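Local coordinates for SusD-like protein BACOVA_02651 (Bacteroides ovatus, PDB 5E75), which binds polysaccharide at the cell surface and probably captures xyloglucan before its transport into the periplasm for degradation, at residues G333-P338 with G344-M349. Residues are numbered along the deposited sequence; the frame is centred on the assembly and turned at random.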
# COMPACT_ATOMS: atom_id res chain seq x y z
N GLY A 333 -3.87 11.69 1.08
CA GLY A 333 -4.45 11.34 2.36
C GLY A 333 -4.88 12.55 3.18
O GLY A 333 -5.41 12.39 4.28
N VAL A 334 -4.66 13.75 2.64
CA VAL A 334 -5.00 15.01 3.31
C VAL A 334 -6.00 15.69 2.38
O VAL A 334 -5.62 16.40 1.44
CB VAL A 334 -3.72 15.85 3.53
CG1 VAL A 334 -4.05 17.22 4.12
CG2 VAL A 334 -2.78 15.10 4.43
N PRO A 335 -7.30 15.45 2.60
CA PRO A 335 -8.31 15.82 1.61
C PRO A 335 -8.86 17.24 1.75
O PRO A 335 -9.79 17.62 1.02
CB PRO A 335 -9.41 14.80 1.86
CG PRO A 335 -9.35 14.58 3.32
CD PRO A 335 -7.88 14.61 3.67
N GLY A 336 -8.30 18.00 2.68
CA GLY A 336 -8.78 19.35 2.94
C GLY A 336 -9.70 19.41 4.15
O GLY A 336 -9.75 18.50 4.97
N GLY A 337 -10.42 20.52 4.25
CA GLY A 337 -11.34 20.72 5.34
C GLY A 337 -12.70 20.10 5.09
O GLY A 337 -12.99 19.58 4.01
N PRO A 338 -13.56 20.15 6.11
CA PRO A 338 -14.91 19.59 6.00
C PRO A 338 -15.67 20.08 4.76
O PRO A 338 -16.43 19.30 4.17
CB PRO A 338 -15.58 20.10 7.27
CG PRO A 338 -14.47 20.29 8.24
CD PRO A 338 -13.29 20.72 7.44
N GLY A 344 -18.70 17.64 4.97
CA GLY A 344 -18.54 17.80 6.40
C GLY A 344 -17.79 16.68 7.08
O GLY A 344 -17.63 16.71 8.30
N LYS A 345 -17.32 15.70 6.31
CA LYS A 345 -16.79 14.46 6.89
C LYS A 345 -15.28 14.48 7.13
O LYS A 345 -14.57 13.54 6.76
CB LYS A 345 -17.14 13.29 5.98
CG LYS A 345 -18.63 13.07 5.72
CD LYS A 345 -18.84 11.99 4.67
CE LYS A 345 -20.31 11.59 4.57
NZ LYS A 345 -20.54 10.67 3.43
N VAL A 346 -14.79 15.55 7.73
CA VAL A 346 -13.40 15.64 8.16
C VAL A 346 -13.43 16.08 9.62
O VAL A 346 -13.96 17.14 9.94
CB VAL A 346 -12.59 16.66 7.34
CG1 VAL A 346 -11.17 16.81 7.92
CG2 VAL A 346 -12.53 16.26 5.87
N LYS A 347 -12.90 15.25 10.52
CA LYS A 347 -12.78 15.58 11.94
C LYS A 347 -11.45 15.06 12.44
O LYS A 347 -10.73 14.38 11.70
CB LYS A 347 -13.93 14.94 12.75
CG LYS A 347 -15.27 15.64 12.58
CD LYS A 347 -16.35 15.03 13.48
CE LYS A 347 -17.58 15.94 13.56
NZ LYS A 347 -17.51 17.07 14.58
N GLN A 348 -11.08 15.42 13.66
CA GLN A 348 -9.84 14.93 14.25
C GLN A 348 -9.79 13.41 14.12
O GLN A 348 -10.75 12.72 14.46
CB GLN A 348 -9.74 15.34 15.72
CG GLN A 348 -8.49 14.87 16.42
CD GLN A 348 -8.39 15.36 17.85
OE1 GLN A 348 -8.12 16.52 18.09
NE2 GLN A 348 -8.63 14.47 18.80
N MET A 349 -8.66 12.90 13.62
CA MET A 349 -8.47 11.47 13.45
C MET A 349 -9.65 10.83 12.71
O MET A 349 -10.08 9.73 13.06
CB MET A 349 -8.22 10.79 14.81
CG MET A 349 -6.95 11.30 15.46
SD MET A 349 -6.59 10.55 17.07
CE MET A 349 -7.17 11.81 18.19
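Pro335 touches Val346 lightly, its ring carbon CG standing 4.4 Å from Val346 CG2, and from there the segment 333-338 curves over Val346. At Gly336 the backbone carbonyl takes over: Gly336 O lies 3.7 Å from Val346 CG1 and about equally near CG2, so it is met by both methyls. The side chain of Val346 leaves its backbone toward 333-338, and a chi1 of 175° then sets CG1 anti to the backbone N and CG2 beside that N. Gly337 O follows, 3.8 Å from Val346 CG2. These carbonyls meet the methyls by van der Waals contact; Gly337 O and Pro335 O are both hydrogen-bonded by the side-chain amide of Asn342, and Gly337 N bonds to the carboxylate of Asp340, both residues coming from the chain between the two segments. Pro338 crosses Val346 at about a right angle, with CD 4.1 Å from Val346 CB and CG 3.6 Å from Val346 O. Its carbonyl closes the loop: Gly344 N donates to Pro338 O over 2.9 Å, with the donor raised 35° above the carbonyl plane and an N-H...O angle of 147°. Beyond Gly344, Lys345 is the centre of an inverse gamma turn, with a weak bond from Val346 N to Gly344 O, and its ammonium group is hydrogen-bonded to Tyr236. The whole is a compact excursion of the long connection between strands 321-322 and 355-359; Pro335 and Val334 pack on helix 263-266 through Leu263 and Leu266, and Gln348 touches Ser264 of the same helix.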